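PDB 3SC6: dTDP-4-dehydrorhamnose reductase, which catalyses the NADPH-dependent reduction of dTDP-4-dehydro-L-rhamnose to dTDP-L-rhamnose, the nucleotide-sugar donor made by the rhamnose biosynthetic pathway. Local coordinates for residues L40-I45 with I60-A65; W155-Y160 with F221-K226; A192-M197 with Y210-T215. All blocks are in the same frame, centred on the assembly; numbering follows the deposited sequence.

Interaction 1 (L40-I45 with I60-A65). With NAP (NADP nicotinamide-adenine-dinucleotide phosphate), chain G.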
loop_
_atom_site.group_PDB
_atom_site.type_symbol
_atom_site.label_atom_id
_atom_site.label_comp_id
_atom_site.label_asym_id
_atom_site.label_seq_id
_atom_site.Cartn_x
_atom_site.Cartn_y
_atom_site.Cartn_z
ATOM N N LEU A 40 4.422 14.598 -13.083
ATOM C CA LEU A 40 5.307 14.667 -11.914
ATOM C C LEU A 40 6.154 13.404 -11.821
ATOM O O LEU A 40 5.781 12.439 -11.146
ATOM C CB LEU A 40 4.500 14.857 -10.623
ATOM C CG LEU A 40 5.290 14.934 -9.305
ATOM C CD1 LEU A 40 6.335 16.032 -9.351
ATOM C CD2 LEU A 40 4.352 15.138 -8.118
ATOM N N ASP A 41 7.289 13.411 -12.517
ATOM C CA ASP A 41 8.195 12.272 -12.521
ATOM C C ASP A 41 9.005 12.296 -11.228
ATOM O O ASP A 41 9.844 13.167 -11.020
ATOM C CB ASP A 41 9.109 12.312 -13.745
ATOM C CG ASP A 41 10.036 11.118 -13.820
ATOM O OD1 ASP A 41 10.008 10.273 -12.904
ATOM O OD2 ASP A 41 10.795 11.021 -14.804
ATOM N N ILE A 42 8.736 11.321 -10.371
ATOM C CA ILE A 42 9.398 11.185 -9.079
ATOM C C ILE A 42 10.926 11.120 -9.210
ATOM O O ILE A 42 11.647 11.613 -8.344
ATOM C CB ILE A 42 8.911 9.896 -8.381
ATOM C CG1 ILE A 42 9.327 9.837 -6.923
ATOM C CG2 ILE A 42 9.388 8.670 -9.126
ATOM C CD1 ILE A 42 8.876 8.541 -6.257
ATOM N N THR A 43 11.413 10.529 -10.301
ATOM C CA THR A 43 12.855 10.398 -10.532
ATOM C C THR A 43 13.536 11.674 -11.036
ATOM O O THR A 43 14.754 11.696 -11.203
ATOM C CB THR A 43 13.156 9.265 -11.527
ATOM O OG1 THR A 43 12.570 9.565 -12.797
ATOM C CG2 THR A 43 12.612 7.943 -11.010
ATOM N N ASN A 44 12.756 12.721 -11.295
ATOM C CA ASN A 44 13.299 13.997 -11.775
ATOM C C ASN A 44 13.183 15.018 -10.644
ATOM O O ASN A 44 12.143 15.651 -10.465
ATOM C CB ASN A 44 12.542 14.460 -13.025
ATOM C CG ASN A 44 13.082 15.760 -13.595
ATOM O OD1 ASN A 44 13.976 16.386 -13.026
ATOM N ND2 ASN A 44 12.533 16.171 -14.727
ATOM N N ILE A 45 14.265 15.172 -9.886
ATOM C CA ILE A 45 14.294 16.094 -8.753
ATOM C C ILE A 45 14.008 17.544 -9.151
ATOM O O ILE A 45 13.285 18.254 -8.449
ATOM C CB ILE A 45 15.637 15.990 -7.982
ATOM C CG1 ILE A 45 15.544 16.717 -6.635
ATOM C CG2 ILE A 45 16.806 16.465 -8.852
ATOM C CD1 ILE A 45 16.802 16.610 -5.787
ATOM N N ILE A 60 1.578 15.885 1.663
ATOM C CA ILE A 60 1.990 15.173 0.463
ATOM C C ILE A 60 1.837 13.681 0.686
ATOM O O ILE A 60 2.542 13.091 1.506
ATOM C CB ILE A 60 3.442 15.449 0.049
ATOM C CG1 ILE A 60 3.647 16.926 -0.279
ATOM C CG2 ILE A 60 3.797 14.624 -1.178
ATOM C CD1 ILE A 60 5.064 17.246 -0.740
ATOM N N ILE A 61 0.900 13.077 -0.036
ATOM C CA ILE A 61 0.660 11.654 0.073
ATOM C C ILE A 61 1.414 11.022 -1.082
ATOM O O ILE A 61 0.985 11.075 -2.230
ATOM C CB ILE A 61 -0.819 11.322 0.008
ATOM C CG1 ILE A 61 -1.566 12.101 1.094
ATOM C CG2 ILE A 61 -1.015 9.828 0.166
ATOM C CD1 ILE A 61 -3.053 11.873 1.100
ATOM N N HIS A 62 2.555 10.432 -0.762
ATOM C CA HIS A 62 3.396 9.803 -1.755
ATOM C C HIS A 62 2.975 8.367 -2.059
ATOM O O HIS A 62 3.276 7.444 -1.297
ATOM C CB HIS A 62 4.833 9.839 -1.259
ATOM C CG HIS A 62 5.826 9.347 -2.255
ATOM N ND1 HIS A 62 6.412 10.183 -3.181
ATOM C CD2 HIS A 62 6.355 8.121 -2.466
ATOM C CE1 HIS A 62 7.255 9.491 -3.923
ATOM N NE2 HIS A 62 7.241 8.237 -3.509
ATOM N N CYS A 63 2.284 8.183 -3.182
ATOM C CA CYS A 63 1.820 6.857 -3.591
ATOM C C CYS A 63 2.646 6.285 -4.742
ATOM O O CYS A 63 2.615 5.079 -4.989
ATOM C CB CYS A 63 0.349 6.914 -3.996
ATOM S SG CYS A 63 -0.752 7.501 -2.684
ATOM N N ALA A 64 3.386 7.145 -5.440
ATOM C CA ALA A 64 4.218 6.715 -6.564
ATOM C C ALA A 64 5.174 5.593 -6.154
ATOM O O ALA A 64 5.778 5.645 -5.080
ATOM C CB ALA A 64 4.999 7.899 -7.129
ATOM N N ALA A 65 5.303 4.584 -7.014
ATOM C CA ALA A 65 6.185 3.453 -6.737
ATOM C C ALA A 65 6.192 2.411 -7.857
ATOM O O ALA A 65 5.289 2.366 -8.700
ATOM C CB ALA A 65 5.788 2.790 -5.427
HETATM P PA NAP G . 0.244 1.042 -8.382
HETATM O O1A NAP G . 1.372 0.428 -9.174
HETATM O O2A NAP G . -1.157 1.025 -8.955
HETATM O O5B NAP G . 0.617 2.567 -8.027
HETATM C C5B NAP G . 1.916 3.104 -8.259
HETATM C C4B NAP G . 1.804 4.252 -9.255
HETATM O O4B NAP G . 3.052 4.961 -9.326
HETATM C C3B NAP G . 1.478 3.761 -10.664
HETATM O O3B NAP G . 0.293 4.376 -11.176
HETATM C C2B NAP G . 2.675 4.165 -11.494
HETATM O O2B NAP G . 2.307 4.556 -12.816
HETATM C C1B NAP G . 3.265 5.317 -10.691
HETATM N N9A NAP G . 4.680 5.597 -11.059
HETATM C C8A NAP G . 5.579 4.745 -11.586
HETATM N N7A NAP G . 6.736 5.412 -11.801
HETATM C C5A NAP G . 6.548 6.687 -11.414
HETATM C C6A NAP G . 7.402 7.899 -11.395
HETATM N N6A NAP G . 8.683 7.849 -11.835
HETATM N N1A NAP G . 6.870 9.048 -10.920
HETATM C C2A NAP G . 5.597 9.088 -10.482
HETATM N N3A NAP G . 4.804 7.997 -10.495
HETATM C C4A NAP G . 5.252 6.799 -10.953
HETATM O O3 NAP G . 0.220 0.361 -6.917
HETATM P PN NAP G . -0.589 0.990 -5.662
HETATM O O1N NAP G . -1.073 -0.157 -4.807
HETATM O O2N NAP G . -1.552 2.050 -6.136
HETATM O O5D NAP G . 0.570 1.747 -4.850
HETATM C C5D NAP G . 0.322 2.268 -3.544
HETATM C C4D NAP G . 1.540 2.064 -2.644
HETATM O O4D NAP G . 1.312 0.968 -1.744
HETATM C C3D NAP G . 2.813 1.745 -3.423
HETATM O O3D NAP G . 3.850 2.663 -3.068
HETATM C C2D NAP G . 3.191 0.336 -3.020
HETATM O O2D NAP G . 4.609 0.221 -2.893
HETATM C C1D NAP G . 2.467 0.120 -1.695
HETATM N N1N NAP G . 2.076 -1.278 -1.458
HETATM C C2N NAP G . 1.249 -1.902 -2.314
HETATM C C3N NAP G . 0.866 -3.226 -2.100
HETATM C C7N NAP G . -0.059 -3.898 -3.080
HETATM O O7N NAP G . -0.398 -3.290 -4.086
HETATM N N7N NAP G . -0.499 -5.132 -2.846
HETATM C C4N NAP G . 1.347 -3.897 -0.979
HETATM C C5N NAP G . 2.193 -3.230 -0.108
HETATM C C6N NAP G . 2.543 -1.910 -0.370
HETATM P P2B NAP G . 2.607 3.590 -14.072
HETATM O O1X NAP G . 1.837 4.243 -15.193
HETATM O O2X NAP G . 4.107 3.635 -14.242
HETATM O O3X NAP G . 2.077 2.243 -13.647
#

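Interaction 2 (W155-Y160 with F221-K226). With NAP (NADP nicotinamide-adenine-dinucleotide phosphate), chain G.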
loop_
_atom_site.group_PDB
_atom_site.type_symbol
_atom_site.label_atom_id
_atom_site.label_comp_id
_atom_site.label_asym_id
_atom_site.label_seq_id
_atom_site.Cartn_x
_atom_site.Cartn_y
_atom_site.Cartn_z
ATOM N N TRP A 155 -1.255 -6.493 0.747
ATOM C CA TRP A 155 -2.405 -7.114 0.080
ATOM C C TRP A 155 -3.476 -6.071 -0.160
ATOM O O TRP A 155 -4.650 -6.272 0.141
ATOM C CB TRP A 155 -2.903 -8.237 0.987
ATOM C CG TRP A 155 -1.971 -9.416 1.052
ATOM C CD1 TRP A 155 -0.630 -9.393 1.302
ATOM C CD2 TRP A 155 -2.358 -10.795 1.129
ATOM N NE1 TRP A 155 -0.137 -10.671 1.366
ATOM C CE2 TRP A 155 -1.180 -11.550 1.289
ATOM C CE3 TRP A 155 -3.579 -11.465 1.024
ATOM C CZ2 TRP A 155 -1.187 -12.940 1.350
ATOM C CZ3 TRP A 155 -3.584 -12.844 1.080
ATOM C CH2 TRP A 155 -2.395 -13.568 1.244
ATOM N N LEU A 156 -3.041 -4.951 -0.719
ATOM C CA LEU A 156 -3.908 -3.829 -1.013
ATOM C C LEU A 156 -4.699 -4.053 -2.306
ATOM O O LEU A 156 -4.156 -4.558 -3.289
ATOM C CB LEU A 156 -3.041 -2.571 -1.125
ATOM C CG LEU A 156 -3.707 -1.216 -1.321
ATOM C CD1 LEU A 156 -4.633 -0.916 -0.156
ATOM C CD2 LEU A 156 -2.644 -0.141 -1.439
ATOM N N TYR A 157 -5.982 -3.690 -2.292
ATOM C CA TYR A 157 -6.849 -3.839 -3.463
ATOM C C TYR A 157 -7.950 -2.791 -3.365
ATOM O O TYR A 157 -8.453 -2.527 -2.271
ATOM C CB TYR A 157 -7.477 -5.230 -3.521
ATOM C CG TYR A 157 -8.454 -5.517 -2.409
ATOM C CD1 TYR A 157 -8.030 -6.023 -1.191
ATOM C CD2 TYR A 157 -9.814 -5.300 -2.592
ATOM C CE1 TYR A 157 -8.937 -6.289 -0.176
ATOM C CE2 TYR A 157 -10.724 -5.562 -1.593
ATOM C CZ TYR A 157 -10.287 -6.055 -0.387
ATOM O OH TYR A 157 -11.204 -6.315 0.606
ATOM N N GLY A 158 -8.331 -2.204 -4.498
ATOM C CA GLY A 158 -9.379 -1.179 -4.514
ATOM C C GLY A 158 -10.348 -1.261 -5.679
ATOM O O GLY A 158 -10.383 -2.249 -6.409
ATOM N N LYS A 159 -11.139 -0.205 -5.844
ATOM C CA LYS A 159 -12.124 -0.134 -6.916
ATOM C C LYS A 159 -11.510 -0.074 -8.299
ATOM O O LYS A 159 -12.000 -0.707 -9.235
ATOM C CB LYS A 159 -12.984 1.133 -6.791
ATOM C CG LYS A 159 -13.817 1.276 -5.541
ATOM C CD LYS A 159 -14.649 2.558 -5.623
ATOM C CE LYS A 159 -15.543 2.738 -4.410
ATOM N NZ LYS A 159 -14.765 2.818 -3.138
ATOM N N TYR A 160 -10.434 0.690 -8.423
ATOM C CA TYR A 160 -9.776 0.865 -9.706
ATOM C C TYR A 160 -8.564 -0.027 -9.915
ATOM O O TYR A 160 -7.916 -0.452 -8.961
ATOM C CB TYR A 160 -9.396 2.338 -9.836
ATOM C CG TYR A 160 -10.590 3.232 -9.574
ATOM C CD1 TYR A 160 -11.474 3.573 -10.584
ATOM C CD2 TYR A 160 -10.842 3.710 -8.296
ATOM C CE1 TYR A 160 -12.571 4.375 -10.327
ATOM C CE2 TYR A 160 -11.928 4.507 -8.032
ATOM C CZ TYR A 160 -12.789 4.839 -9.046
ATOM O OH TYR A 160 -13.869 5.636 -8.769
ATOM N N PHE A 221 -6.178 -18.526 -0.665
ATOM C CA PHE A 221 -7.132 -19.622 -0.753
ATOM C C PHE A 221 -8.418 -19.315 0.030
ATOM O O PHE A 221 -9.505 -19.306 -0.552
ATOM C CB PHE A 221 -6.459 -20.905 -0.260
ATOM C CG PHE A 221 -7.348 -22.109 -0.264
ATOM C CD1 PHE A 221 -7.529 -22.847 -1.420
ATOM C CD2 PHE A 221 -7.948 -22.545 0.907
ATOM C CE1 PHE A 221 -8.333 -23.969 -1.423
ATOM C CE2 PHE A 221 -8.747 -23.670 0.914
ATOM C CZ PHE A 221 -8.941 -24.385 -0.255
ATOM N N GLU A 222 -8.296 -19.062 1.334
ATOM C CA GLU A 222 -9.467 -18.748 2.169
ATOM C C GLU A 222 -10.115 -17.456 1.698
ATOM O O GLU A 222 -11.337 -17.294 1.756
ATOM C CB GLU A 222 -9.073 -18.599 3.637
ATOM C CG GLU A 222 -8.511 -19.850 4.272
ATOM C CD GLU A 222 -8.096 -19.632 5.718
ATOM O OE1 GLU A 222 -8.162 -18.477 6.201
ATOM O OE2 GLU A 222 -7.689 -20.620 6.370
ATOM N N PHE A 223 -9.277 -16.531 1.247
ATOM C CA PHE A 223 -9.736 -15.246 0.756
ATOM C C PHE A 223 -10.531 -15.498 -0.516
ATOM O O PHE A 223 -11.626 -14.964 -0.687
ATOM C CB PHE A 223 -8.531 -14.317 0.542
ATOM C CG PHE A 223 -8.882 -12.946 0.040
ATOM C CD1 PHE A 223 -9.492 -12.031 0.874
ATOM C CD2 PHE A 223 -8.477 -12.527 -1.210
ATOM C CE1 PHE A 223 -9.788 -10.763 0.436
ATOM C CE2 PHE A 223 -8.758 -11.250 -1.647
ATOM C CZ PHE A 223 -9.414 -10.370 -0.822
ATOM N N ALA A 224 -9.996 -16.353 -1.384
ATOM C CA ALA A 224 -10.661 -16.689 -2.633
ATOM C C ALA A 224 -12.057 -17.236 -2.343
ATOM O O ALA A 224 -13.039 -16.752 -2.903
ATOM C CB ALA A 224 -9.843 -17.698 -3.419
ATOM N N LYS A 225 -12.146 -18.236 -1.461
ATOM C CA LYS A 225 -13.444 -18.825 -1.113
ATOM C C LYS A 225 -14.449 -17.786 -0.671
ATOM O O LYS A 225 -15.570 -17.737 -1.178
ATOM C CB LYS A 225 -13.340 -19.849 0.025
ATOM C CG LYS A 225 -12.569 -21.119 -0.246
ATOM C CD LYS A 225 -12.624 -22.003 1.007
ATOM C CE LYS A 225 -11.927 -23.333 0.822
ATOM N NZ LYS A 225 -12.544 -24.163 -0.245
ATOM N N LYS A 226 -14.047 -16.956 0.282
ATOM C CA LYS A 226 -14.937 -15.933 0.795
ATOM C C LYS A 226 -15.314 -14.860 -0.241
ATOM O O LYS A 226 -16.330 -14.183 -0.085
ATOM C CB LYS A 226 -14.418 -15.374 2.123
ATOM C CG LYS A 226 -15.337 -14.346 2.758
ATOM C CD LYS A 226 -14.937 -14.020 4.189
ATOM C CE LYS A 226 -15.068 -15.259 5.096
ATOM N NZ LYS A 226 -14.704 -14.977 6.512
HETATM P PA NAP G . 0.244 1.042 -8.382
HETATM O O1A NAP G . 1.372 0.428 -9.174
HETATM O O2A NAP G . -1.157 1.025 -8.955
HETATM O O5B NAP G . 0.617 2.567 -8.027
HETATM C C5B NAP G . 1.916 3.104 -8.259
HETATM C C4B NAP G . 1.804 4.252 -9.255
HETATM O O4B NAP G . 3.052 4.961 -9.326
HETATM C C3B NAP G . 1.478 3.761 -10.664
HETATM O O3B NAP G . 0.293 4.376 -11.176
HETATM C C2B NAP G . 2.675 4.165 -11.494
HETATM O O2B NAP G . 2.307 4.556 -12.816
HETATM C C1B NAP G . 3.265 5.317 -10.691
HETATM N N9A NAP G . 4.680 5.597 -11.059
HETATM C C8A NAP G . 5.579 4.745 -11.586
HETATM N N7A NAP G . 6.736 5.412 -11.801
HETATM C C5A NAP G . 6.548 6.687 -11.414
HETATM C C6A NAP G . 7.402 7.899 -11.395
HETATM N N6A NAP G . 8.683 7.849 -11.835
HETATM N N1A NAP G . 6.870 9.048 -10.920
HETATM C C2A NAP G . 5.597 9.088 -10.482
HETATM N N3A NAP G . 4.804 7.997 -10.495
HETATM C C4A NAP G . 5.252 6.799 -10.953
HETATM O O3 NAP G . 0.220 0.361 -6.917
HETATM P PN NAP G . -0.589 0.990 -5.662
HETATM O O1N NAP G . -1.073 -0.157 -4.807
HETATM O O2N NAP G . -1.552 2.050 -6.136
HETATM O O5D NAP G . 0.570 1.747 -4.850
HETATM C C5D NAP G . 0.322 2.268 -3.544
HETATM C C4D NAP G . 1.540 2.064 -2.644
HETATM O O4D NAP G . 1.312 0.968 -1.744
HETATM C C3D NAP G . 2.813 1.745 -3.423
HETATM O O3D NAP G . 3.850 2.663 -3.068
HETATM C C2D NAP G . 3.191 0.336 -3.020
HETATM O O2D NAP G . 4.609 0.221 -2.893
HETATM C C1D NAP G . 2.467 0.120 -1.695
HETATM N N1N NAP G . 2.076 -1.278 -1.458
HETATM C C2N NAP G . 1.249 -1.902 -2.314
HETATM C C3N NAP G . 0.866 -3.226 -2.100
HETATM C C7N NAP G . -0.059 -3.898 -3.080
HETATM O O7N NAP G . -0.398 -3.290 -4.086
HETATM N N7N NAP G . -0.499 -5.132 -2.846
HETATM C C4N NAP G . 1.347 -3.897 -0.979
HETATM C C5N NAP G . 2.193 -3.230 -0.108
HETATM C C6N NAP G . 2.543 -1.910 -0.370
HETATM P P2B NAP G . 2.607 3.590 -14.072
HETATM O O1X NAP G . 1.837 4.243 -15.193
HETATM O O2X NAP G . 4.107 3.635 -14.242
HETATM O O3X NAP G . 2.077 2.243 -13.647
#

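Interaction 3 (A192-M197 with Y210-T215)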
loop_
_atom_site.group_PDB
_atom_site.type_symbol
_atom_site.label_atom_id
_atom_site.label_comp_id
_atom_site.label_asym_id
_atom_site.label_seq_id
_atom_site.Cartn_x
_atom_site.Cartn_y
_atom_site.Cartn_z
ATOM N N ALA A 192 -10.233 1.753 0.616
ATOM C CA ALA A 192 -11.156 2.648 1.316
ATOM C C ALA A 192 -10.850 2.713 2.808
ATOM O O ALA A 192 -10.876 3.797 3.388
ATOM C CB ALA A 192 -12.588 2.241 1.086
ATOM N N ASP A 193 -10.577 1.564 3.429
ATOM C CA ASP A 193 -10.259 1.528 4.865
ATOM C C ASP A 193 -8.898 2.180 5.133
ATOM O O ASP A 193 -8.703 2.830 6.166
ATOM C CB ASP A 193 -10.280 0.097 5.426
ATOM C CG ASP A 193 -11.665 -0.545 5.375
ATOM O OD1 ASP A 193 -12.639 0.138 4.998
ATOM O OD2 ASP A 193 -11.780 -1.737 5.742
ATOM N N LEU A 194 -7.959 1.997 4.209
ATOM C CA LEU A 194 -6.634 2.578 4.352
ATOM C C LEU A 194 -6.742 4.099 4.265
ATOM O O LEU A 194 -6.204 4.821 5.108
ATOM C CB LEU A 194 -5.694 2.062 3.258
ATOM C CG LEU A 194 -4.273 2.630 3.302
ATOM C CD1 LEU A 194 -3.636 2.345 4.652
ATOM C CD2 LEU A 194 -3.423 2.065 2.176
ATOM N N ASN A 195 -7.442 4.581 3.241
ATOM C CA ASN A 195 -7.617 6.020 3.048
ATOM C C ASN A 195 -8.259 6.673 4.258
ATOM O O ASN A 195 -7.919 7.804 4.602
ATOM C CB ASN A 195 -8.418 6.312 1.777
ATOM C CG ASN A 195 -7.693 5.869 0.513
ATOM O OD1 ASN A 195 -6.486 5.601 0.534
ATOM N ND2 ASN A 195 -8.416 5.830 -0.604
ATOM N N VAL A 196 -9.181 5.965 4.906
ATOM C CA VAL A 196 -9.841 6.508 6.081
ATOM C C VAL A 196 -8.804 6.760 7.158
ATOM O O VAL A 196 -8.849 7.778 7.843
ATOM C CB VAL A 196 -10.931 5.564 6.639
ATOM C CG1 VAL A 196 -11.475 6.091 7.954
ATOM C CG2 VAL A 196 -12.047 5.375 5.629
ATOM N N MET A 197 -7.848 5.843 7.283
ATOM C CA MET A 197 -6.802 5.976 8.292
ATOM C C MET A 197 -5.792 7.054 7.889
ATOM O O MET A 197 -5.351 7.835 8.728
ATOM C CB MET A 197 -6.101 4.637 8.521
ATOM C CG MET A 197 -5.130 4.648 9.684
ATOM S SD MET A 197 -5.980 5.061 11.236
ATOM C CE MET A 197 -7.193 3.744 11.323
ATOM N N TYR A 210 3.746 3.584 10.931
ATOM C CA TYR A 210 2.485 2.913 11.262
ATOM C C TYR A 210 2.098 1.760 10.352
ATOM O O TYR A 210 2.224 1.859 9.128
ATOM C CB TYR A 210 1.336 3.907 11.140
ATOM C CG TYR A 210 1.318 5.039 12.126
ATOM C CD1 TYR A 210 0.518 4.970 13.259
ATOM C CD2 TYR A 210 2.080 6.179 11.925
ATOM C CE1 TYR A 210 0.469 6.001 14.159
ATOM C CE2 TYR A 210 2.048 7.224 12.831
ATOM C CZ TYR A 210 1.236 7.124 13.952
ATOM O OH TYR A 210 1.185 8.145 14.868
ATOM N N HIS A 211 1.614 0.668 10.945
ATOM C CA HIS A 211 1.181 -0.466 10.148
ATOM C C HIS A 211 -0.329 -0.359 10.012
ATOM O O HIS A 211 -1.052 -0.460 11.002
ATOM C CB HIS A 211 1.535 -1.833 10.736
ATOM C CG HIS A 211 3.000 -2.090 10.861
ATOM N ND1 HIS A 211 3.524 -3.022 11.724
ATOM C CD2 HIS A 211 4.059 -1.469 10.291
ATOM C CE1 HIS A 211 4.841 -3.018 11.620
ATOM N NE2 HIS A 211 5.191 -2.076 10.771
ATOM N N VAL A 212 -0.801 -0.147 8.787
ATOM C CA VAL A 212 -2.230 -0.026 8.529
ATOM C C VAL A 212 -2.683 -1.118 7.573
ATOM O O VAL A 212 -2.275 -1.153 6.407
ATOM C CB VAL A 212 -2.578 1.338 7.926
ATOM C CG1 VAL A 212 -4.076 1.430 7.660
ATOM C CG2 VAL A 212 -2.129 2.453 8.861
ATOM N N SER A 213 -3.526 -2.010 8.081
ATOM C CA SER A 213 -4.058 -3.120 7.311
ATOM C C SER A 213 -5.317 -3.570 7.993
ATOM O O SER A 213 -5.563 -3.199 9.137
ATOM C CB SER A 213 -3.083 -4.295 7.315
ATOM O OG SER A 213 -1.832 -3.934 6.767
ATOM N N ASN A 214 -6.125 -4.365 7.305
ATOM C CA ASN A 214 -7.344 -4.856 7.907
ATOM C C ASN A 214 -6.968 -5.934 8.914
ATOM O O ASN A 214 -5.950 -6.613 8.760
ATOM C CB ASN A 214 -8.322 -5.379 6.857
ATOM C CG ASN A 214 -8.825 -4.289 5.925
ATOM O OD1 ASN A 214 -9.434 -4.570 4.898
ATOM N ND2 ASN A 214 -8.562 -3.040 6.276
ATOM N N THR A 215 -7.785 -6.061 9.954
ATOM C CA THR A 215 -7.573 -7.033 11.017
ATOM C C THR A 215 -7.702 -8.477 10.556
ATOM O O THR A 215 -8.373 -8.768 9.569
ATOM C CB THR A 215 -8.600 -6.810 12.148
ATOM O OG1 THR A 215 -8.467 -5.480 12.658
ATOM C CG2 THR A 215 -8.406 -7.813 13.279
#

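Interaction 1 (L40-I45 with I60-A65)
Ile42 and Ala64 meet through little more than a pair of methyl groups, CD1 of Ile42 lying 4.0 Å from CB of Ala64, and much of what joins their segments is the adenosine part of the bound NADP. The isoleucine chain is extended, with CG1 anti to the backbone N (chi1 -168°), which carries it across toward residues 60-65. There it comes to the edge of the His62 imidazole, near the ring plane, although the detail is doubtful because the end of the isoleucine is modelled too close to the ring. The adenine is read by the backbone and by one carboxylate. Ile42 N donates to N1A of NADP at 3.0 Å in a nearly straight bond (169°). The N6A amino group of NADP donates a hydrogen bond to Asp41 OD1, also at 3.0 Å. That carboxylate oxygen is held from within its own loop as well: Thr43 OG1 donates to Asp41 OD1 at 2.7 Å, and Thr43 N approaches the same oxygen from the same face of the carboxylate, forming an Asx turn. A type I turn from Asp41 to Asn44 overlaps it, and the two turns together help hold the carboxylate oxygen where the amino group meets it. On the other segment, Ala64 CB packs 3.4 Å from N3A of NADP, and Ala65 N donates to the ribose oxygen O4B of NADP at 3.2 Å. This use of the loops after the strands is that of a Rossmann dinucleotide site. Residues 40-45 link strand 30-35 to helix 45-55, and residues 60-65 leave strand 59-62, which lies between the parallel strands 6-11 and 100-106; helix 76-97 backs both segments, with Asn89 bound to Ile42 O and Val90 against His62.

Interaction 2 (W155-Y160 with F221-K226)
The ammonium group of Lys159, NZ, is gripped by a salt bridge to Glu283 OE1 and a hydrogen bond with Tyr190 OH, pinning the end of segment 155-160 two residues beyond Tyr157, whose ring meets Phe223 of helix 220-231. The two rings form an offset edge-to-face pair: the edge of Phe223 is turned toward the face of Tyr157, with centroids 6.0 Å apart and planes inclined at 60°. The nearest atoms are Tyr157 CE1 and Phe223 CZ, at 4.2 Å. Phe223 reaches toward the strand with CG anti to the backbone N, whereas CG of Tyr157 sits between its backbone N and carbonyl carbon (chi1 67°). With the ring placed there, the carbonyl oxygen of Trp155 lies in the ring plane at its edge, 3.6 Å from CD1 of Tyr157. Segment 155-160 contains the end of strand 148-157, a parallel strand of the Rossmann sheet, and this is where the nucleotide-binding core meets the helix 220-231 side of the molecule. Next to Tyr157 on that strand, Leu156 serves the cofactor instead: its CB packs 3.8 Å from the carboxamide carbon C7N of NADP, and its CD2 lies 3.7 Å from the phosphate oxygen O1N of NADP. Pro188 of strand 185-190 and Leu277 of helix 273-283 each touch both Tyr157 and Phe223, and the Trp155 indole stacks on Trp220.

Interaction 3 (A192-M197 with Y210-T215)
Helix residues 192-197 lie against residues 210-215, where strand 208-211 gives way to loop, and the two backbones draw nearest at Leu194 and Val212, whose CA atoms are 6.6 Å apart. Asp193 and Asn214 are the next matched pair, their CA atoms 7.6 Å apart, so the chain numbers rise in opposing senses along the contact. Val212 fills its centre. Its side chain points at the helix and is received by Leu194 and Met197, one turn of the helix apart. Leu194 turns its CD1 branch onto Val212: CG anti to the backbone N (chi1 179°) and the next torsion near 57° bring CD1 to the valine, though the exact spacing is doubtful. Met197 approaches with its stem rather than its sulfur: CG lies 3.8 Å from Val212 CG2 and CB lies 3.9 Å from Val212 CG1, after which the chain bends at both following torsions. At the other end, the Asp193 and Asn214 side chains cross at about a right angle, their carboxylate and amide planes 51° apart. Asp193 OD2 and Asn214 ND2 are 3.5 Å from each other, close enough for a favourable polar contact, though not a hydrogen bond. Their firmer partners lie outside: Asp193 OD1 forms a salt bridge with Arg279 of helix 273-283, and Asn214 OD1 accepts from Tyr190 N. The helix belongs to a beta-alpha-beta crossover from strand 185-190 to strand 208-211, two strands that both pair in parallel with strand 148-157. Leu194 also packs on Val151 of strand 148-157. Cohesion here is therefore chiefly hydrophobic, and the buried carboxylate next to it probably stays ionised through its pairing with Arg279.

From the N terminus, interaction 1 comes first: it closes a short loop around helix 45-55 and sets the turn after strand 30-35 against the end of strand 59-62. It is complete long before interaction 2 begins. Interaction 2 spans a much longer excursion, from the end of strand 148-157 to helix 220-231, and interaction 3 falls wholly within it, closing the short connection between helix 191-202 and strand 208-211. No two cross. Interactions 2 and 3 touch where Leu156 CD1 packs 4.0 Å from Leu194 CD2. All three reach the same sheet; interaction 1 holds the adenine and reaches along to the nicotinamide ribose, while interaction 2 meets NADP at the nicotinamide carboxamide.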